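Local coordinates for protein sawadee homeodomain homolog 1 (Arabidopsis thaliana, PDB 4IUP) that binds H3K9-methylated histone tails through its SAWADEE domain and, in association with RNA polymerase IV, takes part in RNA-directed DNA methylation, at residues T30-V35 with W49-T54; G74-C79 with Y89-V94; C79-E84 with V113-D118. The protein carries 2 engineered substitutions. All blocks are in the same frame, centred on the assembly; numbering follows the deposited sequence.

Contact 1: residues T30-V35 with W49-T54. With CVM (cymal-4), chain E.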
loop_
_atom_site.group_PDB
_atom_site.type_symbol
_atom_site.label_atom_id
_atom_site.label_comp_id
_atom_site.label_asym_id
_atom_site.label_seq_id
_atom_site.Cartn_x
_atom_site.Cartn_y
_atom_site.Cartn_z
ATOM N N THR A 30 -21.335 -12.302 13.609
ATOM C CA THR A 30 -20.245 -13.277 13.624
ATOM C C THR A 30 -19.086 -12.873 14.538
ATOM O O THR A 30 -18.141 -13.624 14.691
ATOM C CB THR A 30 -19.625 -13.414 12.250
ATOM O OG1 THR A 30 -19.118 -12.153 11.857
ATOM C CG2 THR A 30 -20.626 -13.846 11.272
ATOM N N GLY A 31 -19.160 -11.679 15.109
ATOM C CA GLY A 31 -18.140 -11.189 16.040
ATOM C C GLY A 31 -17.104 -10.242 15.451
ATOM O O GLY A 31 -16.323 -9.647 16.192
ATOM N N GLU A 32 -17.089 -10.100 14.125
ATOM C CA GLU A 32 -16.129 -9.213 13.457
ATOM C C GLU A 32 -16.389 -7.740 13.753
ATOM O O GLU A 32 -17.530 -7.267 13.677
ATOM C CB GLU A 32 -16.112 -9.442 11.944
ATOM C CG GLU A 32 -15.258 -10.622 11.503
ATOM C CD GLU A 32 -15.998 -11.941 11.571
ATOM O OE1 GLU A 32 -16.933 -12.134 10.764
ATOM O OE2 GLU A 32 -15.638 -12.790 12.420
ATOM N N LEU A 33 -15.325 -7.033 14.093
ATOM C CA LEU A 33 -15.406 -5.626 14.327
ATOM C C LEU A 33 -15.067 -4.816 13.071
ATOM O O LEU A 33 -14.057 -5.020 12.473
ATOM C CB LEU A 33 -14.477 -5.252 15.477
ATOM C CG LEU A 33 -14.342 -3.800 15.884
ATOM C CD1 LEU A 33 -15.513 -3.365 16.752
ATOM C CD2 LEU A 33 -13.026 -3.519 16.605
ATOM N N GLU A 34 -15.950 -3.903 12.706
ATOM C CA GLU A 34 -15.727 -3.016 11.568
ATOM C C GLU A 34 -15.824 -1.561 12.015
ATOM O O GLU A 34 -16.550 -1.244 12.959
ATOM C CB GLU A 34 -16.739 -3.288 10.452
ATOM C CG GLU A 34 -16.607 -4.669 9.785
ATOM C CD GLU A 34 -17.547 -4.855 8.589
ATOM O OE1 GLU A 34 -18.559 -4.130 8.494
ATOM O OE2 GLU A 34 -17.271 -5.735 7.740
ATOM N N VAL A 35 -15.080 -0.684 11.346
ATOM C CA VAL A 35 -15.192 0.756 11.572
ATOM C C VAL A 35 -15.676 1.438 10.296
ATOM O O VAL A 35 -15.386 0.975 9.192
ATOM C CB VAL A 35 -13.862 1.409 12.048
ATOM C CG1 VAL A 35 -13.603 1.095 13.508
ATOM C CG2 VAL A 35 -12.663 0.977 11.175
ATOM N N TRP A 49 -17.628 0.912 5.383
ATOM C CA TRP A 49 -17.321 0.025 6.499
ATOM C C TRP A 49 -16.137 -0.847 6.116
ATOM O O TRP A 49 -16.105 -1.415 5.020
ATOM C CB TRP A 49 -18.514 -0.869 6.820
ATOM C CG TRP A 49 -19.694 -0.156 7.411
ATOM C CD1 TRP A 49 -20.851 0.178 6.774
ATOM C CD2 TRP A 49 -19.840 0.281 8.771
ATOM N NE1 TRP A 49 -21.711 0.808 7.652
ATOM C CE2 TRP A 49 -21.111 0.882 8.882
ATOM C CE3 TRP A 49 -19.012 0.228 9.903
ATOM C CZ2 TRP A 49 -21.579 1.429 10.086
ATOM C CZ3 TRP A 49 -19.478 0.770 11.097
ATOM C CH2 TRP A 49 -20.751 1.357 11.179
ATOM N N VAL A 50 -15.162 -0.946 7.018
ATOM C CA VAL A 50 -13.988 -1.789 6.808
ATOM C C VAL A 50 -13.658 -2.590 8.062
ATOM O O VAL A 50 -13.771 -2.083 9.181
ATOM C CB VAL A 50 -12.723 -0.968 6.393
ATOM C CG1 VAL A 50 -12.907 -0.327 5.017
ATOM C CG2 VAL A 50 -12.374 0.091 7.440
ATOM N N ASN A 51 -13.238 -3.835 7.863
ATOM C CA ASN A 51 -12.816 -4.705 8.953
ATOM C C ASN A 51 -11.568 -4.142 9.641
ATOM O O ASN A 51 -10.579 -3.831 8.973
ATOM C CB ASN A 51 -12.554 -6.112 8.405
ATOM C CG ASN A 51 -12.179 -7.107 9.482
ATOM O OD1 ASN A 51 -11.066 -7.085 10.004
ATOM N ND2 ASN A 51 -13.101 -8.014 9.799
ATOM N N VAL A 52 -11.622 -4.001 10.967
ATOM C CA VAL A 52 -10.515 -3.401 11.727
ATOM C C VAL A 52 -9.245 -4.256 11.641
ATOM O O VAL A 52 -8.165 -3.738 11.355
ATOM C CB VAL A 52 -10.892 -3.142 13.217
ATOM C CG1 VAL A 52 -9.692 -2.627 14.017
ATOM C CG2 VAL A 52 -12.027 -2.149 13.304
ATOM N N LYS A 53 -9.389 -5.559 11.863
ATOM C CA LYS A 53 -8.243 -6.477 11.885
ATOM C C LYS A 53 -7.494 -6.586 10.554
ATOM O O LYS A 53 -6.268 -6.535 10.530
ATOM C CB LYS A 53 -8.670 -7.868 12.372
ATOM C CG LYS A 53 -7.513 -8.856 12.489
ATOM C CD LYS A 53 -7.962 -10.240 12.976
ATOM C CE LYS A 53 -8.826 -10.976 11.954
ATOM N NZ LYS A 53 -8.029 -11.562 10.835
ATOM N N THR A 54 -8.227 -6.723 9.453
ATOM C CA THR A 54 -7.611 -7.013 8.156
ATOM C C THR A 54 -7.404 -5.780 7.276
ATOM O O THR A 54 -6.549 -5.784 6.384
ATOM C CB THR A 54 -8.455 -8.016 7.334
ATOM O OG1 THR A 54 -9.724 -7.429 7.030
ATOM C CG2 THR A 54 -8.667 -9.320 8.093
HETATM C C1 CVM E . -5.920 -0.135 14.602
HETATM C C2 CVM E . -7.082 0.579 13.921
HETATM C C3 CVM E . -7.238 1.996 14.462
HETATM C C4 CVM E . -8.697 2.269 14.839
HETATM C C6 CVM E . -8.977 3.732 15.232
HETATM C C7 CVM E . -9.480 3.792 16.685
HETATM C C8 CVM E . -9.453 5.219 17.273
HETATM C C9 CVM E . -9.327 6.311 16.197
HETATM C C10 CVM E . -8.093 6.112 15.299
HETATM C C11 CVM E . -7.742 4.634 15.066
HETATM O O12 CVM E . -4.776 -0.064 13.738
HETATM C C13 CVM E . -4.323 -1.359 13.260
HETATM O O14 CVM E . -5.021 -2.519 13.816
HETATM C C15 CVM E . -4.606 -3.772 13.189
HETATM C C16 CVM E . -3.082 -4.005 13.264
HETATM C C17 CVM E . -2.224 -2.756 12.976
HETATM C C18 CVM E . -2.823 -1.468 13.567
HETATM C C19 CVM E . -5.325 -4.967 13.843
HETATM O O20 CVM E . -5.654 -4.667 15.204
HETATM O O21 CVM E . -0.905 -2.949 13.506
HETATM O O22 CVM E . -2.143 -0.328 13.032
HETATM O O23 CVM E . -2.728 -5.001 12.296
HETATM O O HOH W 1 -11.851 -6.595 13.116
HETATM O O HOH W 2 -15.634 -7.775 8.090
HETATM O O HOH W 3 -16.500 -4.743 5.093
#
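The indole of Trp49 meets Glu34 O at its edge, near the ring plane, while Val35 C comes in obliquely, 3.6 Å from Trp49 CE3. The ring also makes a cation-pi contact with Arg26. The Glu34 carboxylate is turned only 22° from the indole plane and touches its stem, OE1 lying 3.7 Å from Trp49 CB; that same oxygen forms a salt bridge to Arg26, so one arginine serves both residues. A third flat group, the amide of Asn51, has ND2 3.8 Å from Glu32 CG, and ND2 and Glu34 OE2 share a bridging water.

Strands 33-39 and 48-51 form an antiparallel hairpin at the margin of the sheet, in the N-terminal part of a SAWADEE domain whose tandem tudor architecture belongs to the SH3 clan. Val35 and Val50 exchange two backbone bonds, and Val52 N reaches Leu33 O at 3.0 Å, carrying the pairing into the short helix 52-55. On the face of Val35 and Val50, Val52 CG2 touches two neighbours, 3.6 Å from Val35 CG1 and 3.7 Å from Leu33 CD2, while Val52 CG1 turns toward the bound cymal-4.

Asn51 caps that helix. With its CG anti to the backbone N (chi1 -177°), OD1 accepts from Thr54 N at 2.9 Å. An alanine here would probably leave Thr54 N without its capping acceptor and break the water bridge to Glu34. Leu33 O receives a second bond, from a water that in turn accepts from Lys53 N.

Contact 2: residues G74-C79 with Y89-V94. Engineered in segment 74-79: Met77 (natural residue Leu).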
loop_
_atom_site.group_PDB
_atom_site.type_symbol
_atom_site.label_atom_id
_atom_site.label_comp_id
_atom_site.label_asym_id
_atom_site.label_seq_id
_atom_site.Cartn_x
_atom_site.Cartn_y
_atom_site.Cartn_z
ATOM N N GLY A 74 11.375 -9.751 -0.841
ATOM C CA GLY A 74 10.521 -10.247 0.246
ATOM C C GLY A 74 9.672 -9.179 0.929
ATOM O O GLY A 74 8.687 -9.503 1.597
ATOM N N ASP A 75 10.041 -7.909 0.766
ATOM C CA ASP A 75 9.319 -6.815 1.418
ATOM C C ASP A 75 7.908 -6.647 0.883
ATOM O O ASP A 75 7.670 -6.722 -0.331
ATOM C CB ASP A 75 10.058 -5.479 1.266
ATOM C CG ASP A 75 11.258 -5.349 2.191
ATOM O OD1 ASP A 75 11.505 -6.252 3.026
ATOM O OD2 ASP A 75 11.955 -4.322 2.083
ATOM N N LEU A 76 6.976 -6.418 1.801
ATOM C CA LEU A 76 5.629 -5.991 1.442
ATOM C C LEU A 76 5.651 -4.496 1.125
ATOM O O LEU A 76 6.151 -3.694 1.920
ATOM C CB LEU A 76 4.649 -6.289 2.587
ATOM C CG LEU A 76 3.226 -5.723 2.488
ATOM C CD1 LEU A 76 2.439 -6.433 1.385
ATOM C CD2 LEU A 76 2.520 -5.850 3.834
HETATM N N MSE A 77 5.118 -4.131 -0.042
HETATM C CA MSE A 77 5.044 -2.730 -0.464
HETATM C C MSE A 77 3.618 -2.402 -0.872
HETATM O O MSE A 77 2.897 -3.271 -1.374
HETATM C CB MSE A 77 5.954 -2.454 -1.675
HETATM C CG MSE A 77 7.388 -2.925 -1.539
HETATM SE SE MSE A 77 8.365 -2.042 -0.106
HETATM C CE MSE A 77 8.676 -0.299 -0.952
ATOM N N LEU A 78 3.220 -1.150 -0.667
ATOM C CA LEU A 78 2.020 -0.624 -1.303
ATOM C C LEU A 78 2.421 -0.080 -2.676
ATOM O O LEU A 78 3.261 0.824 -2.767
ATOM C CB LEU A 78 1.361 0.472 -0.453
ATOM C CG LEU A 78 0.030 1.000 -1.012
ATOM C CD1 LEU A 78 -1.066 -0.072 -0.950
ATOM C CD2 LEU A 78 -0.419 2.274 -0.286
ATOM N N CYS A 79 1.810 -0.624 -3.729
ATOM C CA CYS A 79 2.243 -0.378 -5.103
ATOM C C CYS A 79 1.179 0.313 -5.932
ATOM O O CYS A 79 -0.003 -0.050 -5.876
ATOM C CB CYS A 79 2.598 -1.698 -5.790
ATOM S SG CYS A 79 3.779 -2.702 -4.909
ATOM N N TYR A 89 -3.932 1.475 -5.572
ATOM C CA TYR A 89 -2.776 1.212 -4.722
ATOM C C TYR A 89 -3.021 -0.135 -4.054
ATOM O O TYR A 89 -3.953 -0.273 -3.256
ATOM C CB TYR A 89 -2.585 2.329 -3.689
ATOM C CG TYR A 89 -2.110 3.647 -4.277
ATOM C CD1 TYR A 89 -3.017 4.547 -4.846
ATOM C CD2 TYR A 89 -0.759 3.994 -4.258
ATOM C CE1 TYR A 89 -2.590 5.767 -5.386
ATOM C CE2 TYR A 89 -0.317 5.213 -4.796
ATOM C CZ TYR A 89 -1.237 6.090 -5.352
ATOM O OH TYR A 89 -0.808 7.284 -5.883
ATOM N N CYS A 90 -2.181 -1.115 -4.399
ATOM C CA CYS A 90 -2.371 -2.525 -4.053
ATOM C C CYS A 90 -1.124 -3.109 -3.408
ATOM O O CYS A 90 -0.003 -2.707 -3.725
ATOM C CB CYS A 90 -2.646 -3.345 -5.329
ATOM S SG CYS A 90 -4.026 -2.779 -6.301
ATOM N N ASP A 91 -1.312 -4.097 -2.540
ATOM C CA ASP A 91 -0.179 -4.776 -1.913
ATOM C C ASP A 91 0.542 -5.700 -2.887
ATOM O O ASP A 91 -0.085 -6.424 -3.664
ATOM C CB ASP A 91 -0.632 -5.565 -0.681
ATOM C CG ASP A 91 -0.850 -4.674 0.531
ATOM O OD1 ASP A 91 -0.460 -3.483 0.484
ATOM O OD2 ASP A 91 -1.403 -5.164 1.534
ATOM N N GLY A 92 1.868 -5.661 -2.837
ATOM C CA GLY A 92 2.697 -6.571 -3.612
ATOM C C GLY A 92 3.935 -6.924 -2.814
ATOM O O GLY A 92 4.223 -6.295 -1.793
ATOM N N HIS A 93 4.664 -7.934 -3.269
ATOM C CA HIS A 93 5.931 -8.285 -2.644
ATOM C C HIS A 93 7.051 -8.144 -3.650
ATOM O O HIS A 93 6.897 -8.528 -4.804
ATOM C CB HIS A 93 5.885 -9.702 -2.068
ATOM C CG HIS A 93 5.025 -9.819 -0.850
ATOM N ND1 HIS A 93 3.679 -10.108 -0.916
ATOM C CD2 HIS A 93 5.312 -9.653 0.463
ATOM C CE1 HIS A 93 3.177 -10.132 0.306
ATOM N NE2 HIS A 93 4.146 -9.854 1.161
ATOM N N VAL A 94 8.178 -7.591 -3.215
ATOM C CA VAL A 94 9.333 -7.430 -4.095
ATOM C C VAL A 94 9.943 -8.802 -4.374
ATOM O O VAL A 94 10.292 -9.527 -3.438
ATOM C CB VAL A 94 10.398 -6.505 -3.476
ATOM C CG1 VAL A 94 11.599 -6.375 -4.412
ATOM C CG2 VAL A 94 9.802 -5.125 -3.163
#
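Met77 and Gly92 exchange two backbone hydrogen bonds, Met77 N to Gly92 O at 2.9 Å and Gly92 N to Met77 O at 3.0 Å, and Cys79 and Cys90 repeat the pattern. Beyond them Val94 faces two residues: Gly74 N donates to Val94 O at 2.8 Å, and Val94 N donates to Asp75 O at 3.1 Å. Gly74 has a positive phi of 97°, at which a side chain would collide with the carbonyl oxygen of the residue before; this is the pattern of a G1 beta bulge.

The imidazole of His93 is met over one face by Leu76 CD1, in a CH-pi contact 4.2 Å from the ring centroid, and in plane at its edge by Gly74 O.

Among the aliphatic contacts, Leu78 crosses Tyr89 at about a right angle, bringing CD1 to 3.9 Å from Tyr89 CB. Met77, an engineered selenomethionine in place of leucine, sets CG 3.6 Å from Val94 CG2; chi2 of -63° bends the chain, and the selenium turns from the partner strand. Gly92 leaves room beside the thiol of Cys79, since a CB there would sit tightly against SG.

On the face shared with Leu76 and Leu78, the Asp91 carboxylate packs OD1 3.7 Å from Leu78 CD1; the same oxygen forms a salt bridge to Arg57.

The whole is an antiparallel beta hairpin of strands 76-83 and 86-98, in the zinc-binding half of the tandem tudor SAWADEE domain.

Contact 3: residues C79-E84 with V113-D118; sequences CFQERE and VRYELD
Strands 79-83 and 113-115 are not paired: their axes cross at 70° and come no nearer than 9.8 Å, so side chains alone span the space between them. Cys79, Gln81 and Arg83, every second residue of one strand, point toward the other and meet Val113, Tyr115 and Asp118 in turn.

The phenol ring of Tyr115 lies at the middle of the contact, with Val113 CG2 over one face, offset toward the rim. Gln81 takes the opposite face. Its CG, anti to the backbone N (chi1 -174°), makes an off-centre CH-pi contact 4.1 Å from the ring centroid; the chain runs on extended to CD, and the turn of the amide lays OE1 over the centre, 3.3 Å from Tyr115 CG. The amide stands nearly perpendicular to the ring. OE1 also sits above one face of the Arg83 guanidinium, whose positive charge would probably help to balance an oxygen placed over a pi face. Cys79 CB adds a contact at 3.7 Å to Tyr115 CE1, and its SG is 4.1 Å from Val113 CG2.

Both strands neighbour strand 86-98 in the antiparallel sheet, which probably curls enough to set their side chains against each other, consistent with the barrel-like folding of the SH3 clan and the tandem tudor architecture of this domain.

Toward the end of the strand, Arg83 and Asp118 reach toward each other tip to tip. NH1 donates to the syn side of Asp118 OD2 at 2.8 Å and 164°, lying slightly out of the carboxylate plane, which completes a salt bridge. Thr120 OG1 bridges the two partners through their other polar atoms, Arg83 NH2 and Asp118 OD1. Arg83 NH2 also passes 3.7 Å from Tyr115 CD2. The hydroxyl of Tyr115 has its own partner in Glu122 OE1.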
loop_
_atom_site.group_PDB
_atom_site.type_symbol
_atom_site.label_atom_id
_atom_site.label_comp_id
_atom_site.label_asym_id
_atom_site.label_seq_id
_atom_site.Cartn_x
_atom_site.Cartn_y
_atom_site.Cartn_z
ATOM N N CYS A 79 1.810 -0.624 -3.729
ATOM C CA CYS A 79 2.243 -0.378 -5.103
ATOM C C CYS A 79 1.179 0.313 -5.932
ATOM O O CYS A 79 -0.003 -0.050 -5.876
ATOM C CB CYS A 79 2.598 -1.698 -5.790
ATOM S SG CYS A 79 3.779 -2.702 -4.909
ATOM N N PHE A 80 1.606 1.303 -6.708
ATOM C CA PHE A 80 0.708 1.995 -7.625
ATOM C C PHE A 80 0.510 1.163 -8.888
ATOM O O PHE A 80 1.411 1.064 -9.729
ATOM C CB PHE A 80 1.239 3.392 -7.957
ATOM C CG PHE A 80 0.303 4.217 -8.798
ATOM C CD1 PHE A 80 -0.960 4.558 -8.326
ATOM C CD2 PHE A 80 0.688 4.661 -10.059
ATOM C CE1 PHE A 80 -1.825 5.327 -9.091
ATOM C CE2 PHE A 80 -0.182 5.434 -10.842
ATOM C CZ PHE A 80 -1.429 5.770 -10.355
ATOM N N GLN A 81 -0.676 0.569 -9.000
ATOM C CA GLN A 81 -1.007 -0.362 -10.075
ATOM C C GLN A 81 -1.941 0.320 -11.064
ATOM O O GLN A 81 -3.133 0.494 -10.792
ATOM C CB GLN A 81 -1.661 -1.621 -9.493
ATOM C CG GLN A 81 -1.927 -2.757 -10.497
ATOM C CD GLN A 81 -2.831 -3.829 -9.921
ATOM O OE1 GLN A 81 -2.364 -4.861 -9.420
ATOM N NE2 GLN A 81 -4.127 -3.587 -9.967
ATOM N N GLU A 82 -1.386 0.706 -12.209
ATOM C CA GLU A 82 -2.143 1.406 -13.241
ATOM C C GLU A 82 -2.391 0.480 -14.427
ATOM O O GLU A 82 -1.449 -0.033 -15.029
ATOM C CB GLU A 82 -1.399 2.673 -13.676
ATOM C CG GLU A 82 -2.180 3.552 -14.650
ATOM C CD GLU A 82 -1.597 4.946 -14.789
ATOM O OE1 GLU A 82 -0.352 5.094 -14.779
ATOM O OE2 GLU A 82 -2.394 5.896 -14.918
ATOM N N ARG A 83 -3.665 0.260 -14.743
ATOM C CA ARG A 83 -4.068 -0.642 -15.827
ATOM C C ARG A 83 -5.262 -0.047 -16.542
ATOM O O ARG A 83 -6.288 0.214 -15.909
ATOM C CB ARG A 83 -4.460 -2.017 -15.279
ATOM C CG ARG A 83 -3.312 -2.813 -14.734
ATOM C CD ARG A 83 -3.782 -4.067 -14.028
ATOM N NE ARG A 83 -2.634 -4.854 -13.599
ATOM C CZ ARG A 83 -2.691 -5.941 -12.836
ATOM N NH1 ARG A 83 -3.855 -6.403 -12.395
ATOM N NH2 ARG A 83 -1.568 -6.566 -12.515
ATOM N N GLU A 84 -5.135 0.135 -17.838
ATOM C CA GLU A 84 -6.161 0.784 -18.598
ATOM C C GLU A 84 -6.418 2.177 -17.929
ATOM O O GLU A 84 -5.492 2.895 -17.670
ATOM C CB GLU A 84 -7.346 -0.194 -18.764
ATOM C CG GLU A 84 -6.957 -1.415 -19.658
ATOM C CD GLU A 84 -8.037 -2.536 -19.861
ATOM O OE1 GLU A 84 -8.688 -2.996 -18.937
ATOM O OE2 GLU A 84 -8.186 -2.979 -21.005
ATOM N N VAL A 113 7.638 -6.553 -8.746
ATOM C CA VAL A 113 6.701 -6.870 -7.676
ATOM C C VAL A 113 5.697 -7.907 -8.144
ATOM O O VAL A 113 5.376 -7.978 -9.331
ATOM C CB VAL A 113 5.984 -5.605 -7.082
ATOM C CG1 VAL A 113 7.001 -4.515 -6.736
ATOM C CG2 VAL A 113 4.905 -5.056 -8.018
ATOM N N ARG A 114 5.242 -8.735 -7.209
ATOM C CA ARG A 114 4.153 -9.658 -7.467
ATOM C C ARG A 114 2.970 -9.238 -6.613
ATOM O O ARG A 114 3.064 -9.202 -5.380
ATOM C CB ARG A 114 4.562 -11.088 -7.129
ATOM C CG ARG A 114 3.484 -12.120 -7.428
ATOM C CD ARG A 114 4.000 -13.529 -7.165
ATOM N NE ARG A 114 5.037 -13.924 -8.118
ATOM C CZ ARG A 114 5.514 -15.162 -8.234
ATOM N NH1 ARG A 114 5.048 -16.138 -7.465
ATOM N NH2 ARG A 114 6.460 -15.426 -9.124
ATOM N N TYR A 115 1.866 -8.909 -7.276
ATOM C CA TYR A 115 0.660 -8.462 -6.587
ATOM C C TYR A 115 0.007 -9.585 -5.805
ATOM O O TYR A 115 -0.151 -10.699 -6.306
ATOM C CB TYR A 115 -0.329 -7.838 -7.573
ATOM C CG TYR A 115 0.181 -6.535 -8.127
ATOM C CD1 TYR A 115 0.296 -5.409 -7.307
ATOM C CD2 TYR A 115 0.558 -6.422 -9.465
ATOM C CE1 TYR A 115 0.774 -4.206 -7.805
ATOM C CE2 TYR A 115 1.037 -5.216 -9.974
ATOM C CZ TYR A 115 1.144 -4.117 -9.136
ATOM O OH TYR A 115 1.608 -2.926 -9.636
ATOM N N GLU A 116 -0.348 -9.280 -4.586
ATOM C CA GLU A 116 -0.876 -10.258 -3.695
ATOM C C GLU A 116 -2.207 -10.871 -4.196
ATOM O O GLU A 116 -2.368 -12.069 -4.172
ATOM C CB GLU A 116 -0.987 -9.624 -2.331
ATOM C CG GLU A 116 -0.942 -10.589 -1.206
ATOM C CD GLU A 116 -1.124 -9.941 0.117
ATOM O OE1 GLU A 116 -2.129 -9.234 0.300
ATOM O OE2 GLU A 116 -0.261 -10.134 0.973
ATOM N N LEU A 117 -3.122 -10.035 -4.686
ATOM C CA LEU A 117 -4.475 -10.469 -5.045
ATOM C C LEU A 117 -4.555 -11.386 -6.270
ATOM O O LEU A 117 -5.060 -12.506 -6.176
ATOM C CB LEU A 117 -5.407 -9.260 -5.222
ATOM C CG LEU A 117 -6.851 -9.534 -5.665
ATOM C CD1 LEU A 117 -7.676 -10.155 -4.534
ATOM C CD2 LEU A 117 -7.510 -8.260 -6.182
ATOM N N ASP A 118 -4.082 -10.903 -7.416
ATOM C CA ASP A 118 -4.244 -11.630 -8.677
ATOM C C ASP A 118 -2.960 -12.312 -9.134
ATOM O O ASP A 118 -2.906 -12.876 -10.232
ATOM C CB ASP A 118 -4.794 -10.704 -9.773
ATOM C CG ASP A 118 -3.892 -9.513 -10.053
ATOM O OD1 ASP A 118 -2.693 -9.543 -9.687
ATOM O OD2 ASP A 118 -4.391 -8.535 -10.654
#

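Followed from the N terminus, contact 1 comes first and closes the loop between strands 33-39 and 48-51, five residues of which are not modelled. It is complete before contact 2 opens, and the centres of the two lie about 23 Å apart. Contacts 2 and 3 cross, their segments running 74-79, 79-84, 89-94 and 113-118 with Cys79 shared. Contact 2 closes a short hairpin; contact 3 closes a longer loop that includes the zinc ligands His102, Cys107 and Cys109. Strand 86-98 lies between strands 76-83 and 110-115, so contact 3 packs across the strand that contact 2 pairs. The strands of all three contacts can be traced through one antiparallel sheet order.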